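Local coordinates for protein aftrax (Archaeoglobus fulgidus, PDB 3ZC0) that recognises and cleaves duplex RNA as a C3PO-type ribonuclease of the translin family, with eight subunits in the assembly and a magnesium ion bound beside the RNA, at residues E[30-35]-E[80-84]; E[37-42]-E[86-91]; E[112-117]-E[163-169]; E[119-123]-E[144-148]. The protein carries 1 engineered substitution. One frame throughout, in Å; residues are numbered along the deposited sequence.

Contact 1. Residues E[30-35]-E[80-84]; sequences MRIHST and AMQEL. With nucleotides of chain N.
M30, R31 and S34 pack against A80, E83 and L84 in a buried, near-parallel helix-helix contact between helix 6-42 and helix 73-94. The axes of the two short segments make an angle of 25° and approach to 8.7 Å. Closest in register are R31 and A80, whose CA atoms are 4.9 Å apart, and the small A80 side chain is consistent with that approach. M30 reaches across: its CG stands opposite the backbone N (chi1 -176°), the chain runs straight through chi2, and a bend at chi3 brings M30 CE to 3.5 Å from A80 O. M30 CE also touches A80 CB and lies 3.7 Å from L84 CD2, the two long side chains crossing at about a right angle. L60 of helix 46-64 touches both M30 and L84, so three helices of the all-helical translin fold share this apolar side. S34 turns CB to the carbonyl oxygen of E83 and OG to the CD1 methyl of L84. S34 OG also donates to M30 O at 3.1 Å, from above the carbonyl plane, and that oxygen takes the backbone N-H of S34 as well. With an alanine at S34, M30 O would probably keep the amide as its sole donor of the two, and the packing against L84 CD1 would thin out. Toward the RNA, R31 and E83 lie side by side, CG to CG at 3.7 Å. R31 NE and E83 OE2 stay 5.5 Å apart, and the E83 carboxylate also lies close to that of E86, a magnesium ligand. E83 OE2 comes 3.4 Å from C5' of U10 of chain N.

Contact 2. Residues E[37-42]-E[86-91]; sequences SIALIH and EAIAFK. With MG (magnesium ion), chain U.
F90 holds CG opposite its backbone N (chi1 179°), which sends the ring out to I38, I41 and H42 on the nearly parallel helix 6-42, while E86, equally extended (chi1 -179°), carries its carboxylate past I38 to the magnesium ion. The ring is met at F90 CD2 by I38 CG2 at 3.8 Å and at F90 CE2 by I41 CD1 at 3.5 Å; the I41 and F90 side chains run alongside in opposite senses. H42 CE1 lies 3.8 Å from F90 CZ, and the two rings meet obliquely, their planes 34° apart. Further along, I38 CD1 lies 3.6 Å from A87 CA and also touches the carboxylate carbon of E86, bringing a hydrocarbon surface up to the metal ligand. E86 OE2 binds the magnesium ion at 2.2 Å, and water 1 is another of its ligands. E121 of helix 108-132 shares the same ion with E86, and H42 NE2 probably hydrogen-bonds to E121 OE1. No hydrogen bond joins the two segments; what meets between them is mainly apolar side chain. The chemistry thus implies separate roles: I38, I41 and F90 pack the helices together, E86 ligates the metal directly, and H42 probably helps orient E121.

Contact 3. Residues E[112-117]-E[163-169]; sequences LNGFAA and VSGLRKK. Engineered in segment 112-117: A117 (natural residue Asp).
V163 to L166 form a type II' beta turn, with S164 at positive phi (50°), and the turn leads into helix 166-187 so that the CA atoms of N113 and L166 lie 5.7 Å apart. The turn's own backbone bond, L166 N to V163 O, is weak, but S164 OG donates to the same V163 O at 2.9 Å, well above the carbonyl plane. Across from it, the N113 side chain reaches into the turn from helix 108-132 and ends among S164, L166 and K169. K169 crosses N113 at about a right angle, bending at chi2 and chi4 to set K169 NZ 3.4 Å from N113 CG. One turn on from N113, A116 CB rests against K169 CB at 3.9 Å and against L166 CD2 at 4.1 Å. L112 CD2 meets V163 CG2 at 4.1 Å, the two side chains crossing at about a right angle, and F155 touches both L112 and L166. A117 is an engineered alanine, aspartate in the natural sequence; its side chain is about 5 Å from the magnesium ion at the nearest atoms. The arrangement belongs to the all-helical translin fold: a type II' turn and the N-terminal part of helix 166-187 pack on helix 108-132, which supplies E121 to the metal site.

Contact 4. Residues E[119-123]-E[144-148]; sequences VGELR and VMEKI. With MG (magnesium ion), chain U.
M145 lays its thioether along the backbone of V119 to R123, with M145 SD 3.8 Å from R123 N, an unusual neighbour in an otherwise hydrocarbon contact. That amide already donates to V119 O within its own helix, so the sulfur adds packing there. The M145 chain gets there with CG opposite the carbonyl carbon (chi1 -74°) and a bend at chi3, which folds M145 CE back to 4.1 Å from V119 CG1. Helix 108-132 and helix 135-153 run antiparallel, the short axes at 165° and 9.9 Å apart. L122 carries the middle: L122 CB lies 3.6 Å from M145 CG, the two chains lying antiparallel to one another. L122 and V144 cross at about a right angle, with L122 CD1 3.5 Å from V144 CG2. I148 closes the far end, with I148 CG2 3.8 Å from V119 CG2 and its CD1 against CD1 of L122. Replacing M145 with an alanine would probably open a gap beside L122 CB and leave V119 CG1 without the methyl that covers it. Helix 166-187 backs this layer through A173 and I177, and the end of R123 turns away from M145 to a salt bridge with D183 on that same helix. On another side of helix 108-132, E121 OE2 binds the magnesium ion at 2.1 Å, while OE1 pairs with R124 and H42. The chemistry implies that one helix serves two roles: an apolar side packs on V144, M145 and I148, while E121 on another side binds the metal.

Contacts 1 and 2 follow one another along helices 6-42 and 73-94, their centres 10 Å apart, with S34 O against A87 CB at 3.9 Å. Contacts 2 and 4 meet at the metal: E86 OE2 and E121 OE2 lie 2.9 Å apart, and both bind the same magnesium ion, whose other ligands include water 1 and an RNA phosphate. Contact 3 approaches that site from helix 108-132, with the engineered A117 CB 3.7 Å from E86 CD; it also meets contact 1, where Q82 OE1 lies 3.1 Å from K169 CE. E83 of contact 1 is about 5 Å from the ion at the nearest atoms. Contacts 1 and 4, centres 18 Å apart, do not touch.

Contact 1. Residues E[30-35]-E[80-84]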
# COMPACT_ATOMS: atom_id res chain seq x y z
N MET E 30 0.72 -30.23 -1.23
CA MET E 30 -0.68 -30.50 -1.53
C MET E 30 -1.22 -29.47 -2.50
O MET E 30 -1.86 -29.81 -3.52
CB MET E 30 -1.51 -30.49 -0.24
CG MET E 30 -3.00 -30.86 -0.41
SD MET E 30 -3.90 -30.84 1.17
CE MET E 30 -4.72 -29.27 1.13
N ARG E 31 -0.92 -28.21 -2.20
CA ARG E 31 -1.31 -27.09 -3.04
C ARG E 31 -0.74 -27.23 -4.48
O ARG E 31 -1.50 -27.20 -5.47
CB ARG E 31 -0.89 -25.76 -2.35
CG ARG E 31 -1.48 -24.49 -2.96
CD ARG E 31 -0.42 -23.79 -3.81
NE ARG E 31 0.79 -23.57 -3.02
CZ ARG E 31 2.02 -23.49 -3.52
NH1 ARG E 31 2.22 -23.62 -4.83
NH2 ARG E 31 3.06 -23.28 -2.70
N ILE E 32 0.57 -27.44 -4.60
CA ILE E 32 1.17 -27.69 -5.92
C ILE E 32 0.47 -28.79 -6.74
O ILE E 32 0.15 -28.59 -7.92
CB ILE E 32 2.66 -28.04 -5.80
CG1 ILE E 32 3.46 -26.79 -5.44
CG2 ILE E 32 3.15 -28.63 -7.12
CD1 ILE E 32 4.86 -27.11 -4.93
N HIS E 33 0.22 -29.94 -6.12
CA HIS E 33 -0.52 -30.99 -6.82
C HIS E 33 -1.94 -30.57 -7.24
O HIS E 33 -2.37 -30.91 -8.35
CB HIS E 33 -0.54 -32.29 -6.03
CG HIS E 33 0.79 -32.98 -5.95
ND1 HIS E 33 1.58 -33.21 -7.06
CD2 HIS E 33 1.48 -33.48 -4.89
CE1 HIS E 33 2.69 -33.83 -6.69
NE2 HIS E 33 2.65 -34.00 -5.38
N SER E 34 -2.67 -29.83 -6.39
CA SER E 34 -4.01 -29.39 -6.80
C SER E 34 -3.97 -28.49 -8.04
O SER E 34 -4.73 -28.69 -9.02
CB SER E 34 -4.70 -28.65 -5.67
OG SER E 34 -4.79 -29.46 -4.53
N THR E 35 -3.09 -27.50 -7.99
CA THR E 35 -2.94 -26.58 -9.11
C THR E 35 -2.60 -27.36 -10.36
O THR E 35 -3.23 -27.18 -11.42
CB THR E 35 -1.85 -25.51 -8.84
OG1 THR E 35 -2.31 -24.60 -7.84
CG2 THR E 35 -1.54 -24.72 -10.11
N ALA E 80 -4.19 -23.77 1.02
CA ALA E 80 -4.15 -25.08 0.36
C ALA E 80 -5.51 -25.80 0.39
O ALA E 80 -5.88 -26.47 -0.58
CB ALA E 80 -3.03 -25.95 0.97
N MET E 81 -6.26 -25.68 1.49
CA MET E 81 -7.58 -26.33 1.50
C MET E 81 -8.54 -25.69 0.50
O MET E 81 -9.30 -26.38 -0.18
CB MET E 81 -8.16 -26.47 2.91
CG MET E 81 -7.47 -27.60 3.67
SD MET E 81 -8.01 -27.96 5.34
CE MET E 81 -8.57 -26.37 5.92
N GLN E 82 -8.44 -24.37 0.36
CA GLN E 82 -9.13 -23.67 -0.72
C GLN E 82 -8.76 -24.19 -2.13
O GLN E 82 -9.65 -24.41 -2.97
CB GLN E 82 -8.85 -22.17 -0.60
CG GLN E 82 -9.52 -21.34 -1.65
CD GLN E 82 -9.16 -19.88 -1.53
OE1 GLN E 82 -8.99 -19.19 -2.54
NE2 GLN E 82 -9.03 -19.40 -0.29
N GLU E 83 -7.46 -24.38 -2.41
CA GLU E 83 -7.04 -24.92 -3.72
C GLU E 83 -7.52 -26.37 -3.97
O GLU E 83 -7.81 -26.77 -5.11
CB GLU E 83 -5.52 -24.86 -3.92
CG GLU E 83 -4.92 -23.47 -3.83
CD GLU E 83 -4.79 -22.79 -5.19
OE1 GLU E 83 -5.49 -23.18 -6.16
OE2 GLU E 83 -3.96 -21.85 -5.28
N LEU E 84 -7.59 -27.14 -2.89
CA LEU E 84 -8.05 -28.51 -3.00
C LEU E 84 -9.54 -28.53 -3.32
O LEU E 84 -9.98 -29.25 -4.23
CB LEU E 84 -7.80 -29.25 -1.70
CG LEU E 84 -8.05 -30.75 -1.72
CD1 LEU E 84 -7.63 -31.36 -3.05
CD2 LEU E 84 -7.26 -31.34 -0.58
P U N 10 0.04 -19.94 -8.32
OP1 U N 10 -0.25 -21.23 -9.00
OP2 U N 10 1.09 -19.06 -8.90
O5' U N 10 -1.32 -19.12 -8.16
C5' U N 10 -2.43 -19.71 -7.51
C4' U N 10 -3.40 -18.70 -6.96
O4' U N 10 -2.74 -17.82 -6.01
C3' U N 10 -4.04 -17.74 -7.96
O3' U N 10 -5.09 -18.34 -8.70
C2' U N 10 -4.49 -16.59 -7.06
O2' U N 10 -5.72 -16.90 -6.43
C1' U N 10 -3.39 -16.57 -6.00
N1 U N 10 -2.39 -15.49 -6.23
C2 U N 10 -2.68 -14.25 -5.70
O2 U N 10 -3.70 -14.02 -5.07
N3 U N 10 -1.74 -13.27 -5.93
C4 U N 10 -0.56 -13.42 -6.63
O4 U N 10 0.20 -12.46 -6.77
C5 U N 10 -0.33 -14.74 -7.15
C6 U N 10 -1.23 -15.71 -6.94

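Contact 2. Residues E[37-42]-E[86-91]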
# COMPACT_ATOMS: atom_id res chain seq x y z
N SER E 37 -3.18 -30.35 -11.11
CA SER E 37 -4.32 -31.11 -11.60
C SER E 37 -5.22 -30.22 -12.47
O SER E 37 -5.63 -30.61 -13.58
CB SER E 37 -5.08 -31.76 -10.45
OG SER E 37 -6.10 -30.90 -9.97
N ILE E 38 -5.50 -29.01 -11.99
CA ILE E 38 -6.37 -28.12 -12.77
C ILE E 38 -5.74 -27.73 -14.13
O ILE E 38 -6.40 -27.80 -15.20
CB ILE E 38 -6.79 -26.86 -11.99
CG1 ILE E 38 -7.50 -27.23 -10.70
CG2 ILE E 38 -7.71 -26.01 -12.83
CD1 ILE E 38 -7.86 -26.05 -9.86
N ALA E 39 -4.47 -27.36 -14.07
CA ALA E 39 -3.70 -27.03 -15.26
C ALA E 39 -3.79 -28.16 -16.27
O ALA E 39 -4.01 -27.93 -17.46
CB ALA E 39 -2.24 -26.80 -14.91
N LEU E 40 -3.62 -29.38 -15.77
CA LEU E 40 -3.56 -30.57 -16.60
C LEU E 40 -4.87 -30.77 -17.33
O LEU E 40 -4.88 -31.07 -18.53
CB LEU E 40 -3.22 -31.80 -15.75
CG LEU E 40 -1.73 -31.90 -15.48
CD1 LEU E 40 -1.47 -32.91 -14.39
CD2 LEU E 40 -0.99 -32.27 -16.76
N ILE E 41 -5.98 -30.59 -16.62
CA ILE E 41 -7.27 -30.70 -17.28
C ILE E 41 -7.36 -29.72 -18.43
O ILE E 41 -7.77 -30.06 -19.54
CB ILE E 41 -8.42 -30.40 -16.34
CG1 ILE E 41 -8.48 -31.46 -15.23
CG2 ILE E 41 -9.70 -30.32 -17.15
CD1 ILE E 41 -9.61 -31.24 -14.25
N HIS E 42 -6.95 -28.48 -18.18
CA HIS E 42 -6.94 -27.51 -19.27
C HIS E 42 -6.01 -27.90 -20.45
O HIS E 42 -6.29 -27.58 -21.60
CB HIS E 42 -6.60 -26.11 -18.75
CG HIS E 42 -7.73 -25.45 -18.02
ND1 HIS E 42 -8.98 -25.28 -18.58
CD2 HIS E 42 -7.80 -24.92 -16.78
CE1 HIS E 42 -9.77 -24.67 -17.71
NE2 HIS E 42 -9.07 -24.44 -16.61
N GLU E 86 -11.13 -26.10 -4.80
CA GLU E 86 -11.23 -25.59 -6.17
C GLU E 86 -11.07 -26.73 -7.19
O GLU E 86 -11.93 -26.94 -8.05
CB GLU E 86 -10.20 -24.47 -6.43
CG GLU E 86 -10.23 -23.83 -7.86
CD GLU E 86 -9.05 -22.90 -8.11
OE1 GLU E 86 -8.19 -22.77 -7.22
OE2 GLU E 86 -8.96 -22.29 -9.20
N ALA E 87 -9.96 -27.46 -7.06
CA ALA E 87 -9.65 -28.58 -7.96
C ALA E 87 -10.74 -29.65 -7.99
O ALA E 87 -11.09 -30.16 -9.07
CB ALA E 87 -8.31 -29.22 -7.56
N ILE E 88 -11.27 -29.98 -6.81
CA ILE E 88 -12.34 -30.97 -6.73
C ILE E 88 -13.63 -30.48 -7.38
O ILE E 88 -14.18 -31.15 -8.26
CB ILE E 88 -12.66 -31.39 -5.30
CG1 ILE E 88 -11.52 -32.21 -4.71
CG2 ILE E 88 -13.95 -32.20 -5.30
CD1 ILE E 88 -11.47 -32.17 -3.20
N ALA E 89 -14.11 -29.32 -6.95
CA ALA E 89 -15.30 -28.72 -7.56
C ALA E 89 -15.19 -28.67 -9.08
O ALA E 89 -16.11 -29.07 -9.79
CB ALA E 89 -15.54 -27.34 -6.99
N PHE E 90 -14.04 -28.21 -9.57
CA PHE E 90 -13.80 -28.13 -11.00
C PHE E 90 -13.94 -29.50 -11.68
O PHE E 90 -14.79 -29.67 -12.59
CB PHE E 90 -12.44 -27.50 -11.27
CG PHE E 90 -12.10 -27.40 -12.74
CD1 PHE E 90 -12.94 -26.74 -13.61
CD2 PHE E 90 -10.93 -27.95 -13.23
CE1 PHE E 90 -12.63 -26.64 -14.95
CE2 PHE E 90 -10.61 -27.85 -14.57
CZ PHE E 90 -11.46 -27.19 -15.44
N LYS E 91 -13.15 -30.48 -11.22
CA LYS E 91 -13.21 -31.84 -11.79
C LYS E 91 -14.63 -32.35 -11.81
O LYS E 91 -15.09 -32.86 -12.83
CB LYS E 91 -12.32 -32.83 -11.02
CG LYS E 91 -11.75 -33.98 -11.88
CD LYS E 91 -12.79 -35.04 -12.26
CE LYS E 91 -12.15 -36.33 -12.85
NZ LYS E 91 -11.39 -36.17 -14.14
MG MG U . -7.46 -21.08 -10.20
O HOH W 1 -9.17 -20.05 -10.68

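Contact 3. Residues E[112-117]-E[163-169]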
# COMPACT_ATOMS: atom_id res chain seq x y z
N LEU E 112 -16.26 -22.56 0.60
CA LEU E 112 -16.92 -21.47 -0.11
C LEU E 112 -15.99 -20.77 -1.12
O LEU E 112 -16.34 -20.57 -2.30
CB LEU E 112 -17.49 -20.45 0.89
CG LEU E 112 -18.92 -20.67 1.40
CD1 LEU E 112 -19.28 -22.14 1.49
CD2 LEU E 112 -19.07 -20.00 2.75
N ASN E 113 -14.79 -20.42 -0.64
CA ASN E 113 -13.76 -19.79 -1.47
C ASN E 113 -13.30 -20.71 -2.60
O ASN E 113 -13.06 -20.24 -3.71
CB ASN E 113 -12.54 -19.41 -0.62
CG ASN E 113 -12.68 -18.06 0.05
OD1 ASN E 113 -13.58 -17.28 -0.27
ND2 ASN E 113 -11.77 -17.77 0.97
N GLY E 114 -13.14 -21.99 -2.31
CA GLY E 114 -12.76 -22.96 -3.32
C GLY E 114 -13.74 -23.01 -4.47
O GLY E 114 -13.34 -23.01 -5.64
N PHE E 115 -15.04 -23.04 -4.15
CA PHE E 115 -16.04 -23.10 -5.21
C PHE E 115 -16.07 -21.81 -6.02
O PHE E 115 -16.09 -21.84 -7.29
CB PHE E 115 -17.43 -23.42 -4.64
CG PHE E 115 -17.68 -24.90 -4.47
CD1 PHE E 115 -17.30 -25.56 -3.30
CD2 PHE E 115 -18.28 -25.64 -5.48
CE1 PHE E 115 -17.52 -26.91 -3.14
CE2 PHE E 115 -18.50 -26.99 -5.33
CZ PHE E 115 -18.12 -27.62 -4.16
N ALA E 116 -16.05 -20.68 -5.30
CA ALA E 116 -15.99 -19.38 -5.96
C ALA E 116 -14.81 -19.32 -6.94
O ALA E 116 -14.95 -18.92 -8.10
CB ALA E 116 -15.92 -18.23 -4.96
N ALA E 117 -13.64 -19.76 -6.46
CA ALA E 117 -12.45 -19.88 -7.27
C ALA E 117 -12.68 -20.72 -8.51
O ALA E 117 -12.20 -20.38 -9.61
CB ALA E 117 -11.33 -20.51 -6.46
N VAL E 163 -15.53 -15.48 6.66
CA VAL E 163 -15.78 -15.92 5.31
C VAL E 163 -14.63 -15.38 4.43
O VAL E 163 -14.40 -15.84 3.32
CB VAL E 163 -17.20 -15.44 4.87
CG1 VAL E 163 -17.17 -14.74 3.57
CG2 VAL E 163 -18.20 -16.61 4.86
N SER E 164 -13.89 -14.42 4.99
CA SER E 164 -12.69 -13.81 4.37
C SER E 164 -12.85 -13.33 2.93
O SER E 164 -13.56 -12.37 2.65
CB SER E 164 -11.47 -14.73 4.49
OG SER E 164 -11.51 -15.79 3.55
N GLY E 165 -12.17 -14.00 2.01
CA GLY E 165 -12.11 -13.51 0.64
C GLY E 165 -13.37 -13.55 -0.21
O GLY E 165 -13.38 -12.99 -1.31
N LEU E 166 -14.43 -14.19 0.29
CA LEU E 166 -15.60 -14.52 -0.52
C LEU E 166 -16.15 -13.38 -1.40
O LEU E 166 -16.28 -13.55 -2.60
CB LEU E 166 -16.72 -15.06 0.35
CG LEU E 166 -17.48 -16.30 -0.10
CD1 LEU E 166 -18.92 -16.19 0.32
CD2 LEU E 166 -17.37 -16.50 -1.57
N ARG E 167 -16.47 -12.23 -0.81
CA ARG E 167 -17.08 -11.14 -1.58
C ARG E 167 -16.26 -10.76 -2.82
O ARG E 167 -16.81 -10.68 -3.94
CB ARG E 167 -17.29 -9.91 -0.69
CG ARG E 167 -18.74 -9.51 -0.52
CD ARG E 167 -19.29 -8.94 -1.83
NE ARG E 167 -20.71 -8.62 -1.72
CZ ARG E 167 -21.61 -8.90 -2.67
NH1 ARG E 167 -21.23 -9.50 -3.79
NH2 ARG E 167 -22.88 -8.58 -2.48
N LYS E 168 -14.96 -10.55 -2.63
CA LYS E 168 -14.08 -10.23 -3.76
C LYS E 168 -14.11 -11.34 -4.80
O LYS E 168 -14.27 -11.08 -6.00
CB LYS E 168 -12.64 -9.93 -3.31
N LYS E 169 -13.98 -12.59 -4.35
CA LYS E 169 -13.95 -13.73 -5.26
C LYS E 169 -15.21 -13.80 -6.08
O LYS E 169 -15.16 -13.99 -7.29
CB LYS E 169 -13.74 -15.06 -4.53
CG LYS E 169 -12.42 -15.17 -3.77
CD LYS E 169 -11.70 -16.50 -4.07
CE LYS E 169 -10.37 -16.56 -3.33
NZ LYS E 169 -10.52 -16.34 -1.85

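Contact 4. Residues E[119-123]-E[144-148]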
# COMPACT_ATOMS: atom_id res chain seq x y z
N VAL E 119 -15.26 -21.18 -10.26
CA VAL E 119 -15.94 -20.40 -11.32
C VAL E 119 -15.05 -19.93 -12.50
O VAL E 119 -15.44 -20.06 -13.67
CB VAL E 119 -16.68 -19.18 -10.76
CG1 VAL E 119 -17.47 -18.49 -11.88
CG2 VAL E 119 -17.63 -19.64 -9.67
N GLY E 120 -13.87 -19.41 -12.20
CA GLY E 120 -12.94 -18.94 -13.23
C GLY E 120 -12.37 -20.05 -14.08
O GLY E 120 -12.16 -19.86 -15.29
N GLU E 121 -12.11 -21.21 -13.45
CA GLU E 121 -11.57 -22.34 -14.21
C GLU E 121 -12.67 -22.80 -15.15
O GLU E 121 -12.42 -23.17 -16.31
CB GLU E 121 -11.13 -23.48 -13.28
CG GLU E 121 -10.15 -23.08 -12.20
CD GLU E 121 -8.82 -22.57 -12.75
OE1 GLU E 121 -8.57 -22.74 -13.97
OE2 GLU E 121 -8.03 -21.99 -11.97
N LEU E 122 -13.90 -22.76 -14.64
CA LEU E 122 -15.04 -23.07 -15.47
C LEU E 122 -15.09 -22.12 -16.66
O LEU E 122 -15.31 -22.55 -17.80
CB LEU E 122 -16.34 -23.03 -14.66
CG LEU E 122 -16.50 -24.26 -13.75
CD1 LEU E 122 -17.74 -24.17 -12.90
CD2 LEU E 122 -16.54 -25.51 -14.60
N ARG E 123 -14.85 -20.83 -16.42
CA ARG E 123 -14.79 -19.89 -17.54
C ARG E 123 -13.79 -20.35 -18.60
O ARG E 123 -14.18 -20.51 -19.77
CB ARG E 123 -14.50 -18.45 -17.12
CG ARG E 123 -13.97 -17.62 -18.28
CD ARG E 123 -14.10 -16.13 -18.08
NE ARG E 123 -13.44 -15.37 -19.15
CZ ARG E 123 -13.90 -15.25 -20.40
NH1 ARG E 123 -15.03 -15.85 -20.78
NH2 ARG E 123 -13.24 -14.52 -21.29
N VAL E 144 -23.80 -24.16 -14.45
CA VAL E 144 -23.12 -24.40 -13.16
C VAL E 144 -22.50 -23.11 -12.58
O VAL E 144 -22.75 -22.79 -11.41
CB VAL E 144 -22.12 -25.63 -13.14
CG1 VAL E 144 -21.65 -25.97 -14.51
CG2 VAL E 144 -20.93 -25.39 -12.20
N MET E 145 -21.75 -22.37 -13.40
CA MET E 145 -21.16 -21.09 -13.00
C MET E 145 -22.18 -20.21 -12.32
O MET E 145 -22.01 -19.79 -11.17
CB MET E 145 -20.57 -20.36 -14.21
CG MET E 145 -19.26 -20.99 -14.70
SD MET E 145 -18.60 -20.34 -16.25
CE MET E 145 -18.57 -18.58 -15.85
N GLU E 146 -23.26 -19.96 -13.04
CA GLU E 146 -24.38 -19.20 -12.51
C GLU E 146 -24.91 -19.80 -11.19
O GLU E 146 -25.24 -19.05 -10.27
CB GLU E 146 -25.50 -19.13 -13.54
CG GLU E 146 -25.31 -18.10 -14.64
CD GLU E 146 -25.66 -16.68 -14.21
OE1 GLU E 146 -25.77 -16.43 -12.99
OE2 GLU E 146 -25.83 -15.82 -15.10
N LYS E 147 -24.98 -21.13 -11.10
CA LYS E 147 -25.51 -21.79 -9.90
C LYS E 147 -24.65 -21.46 -8.70
O LYS E 147 -25.13 -20.93 -7.71
CB LYS E 147 -25.58 -23.30 -10.08
N ILE E 148 -23.36 -21.77 -8.81
CA ILE E 148 -22.38 -21.45 -7.79
C ILE E 148 -22.48 -20.00 -7.37
O ILE E 148 -22.51 -19.70 -6.18
CB ILE E 148 -20.95 -21.71 -8.27
CG1 ILE E 148 -20.76 -23.18 -8.64
CG2 ILE E 148 -19.96 -21.34 -7.21
CD1 ILE E 148 -19.43 -23.47 -9.35
MG MG U . -7.46 -21.08 -10.20
O HOH W 1 -9.17 -20.05 -10.68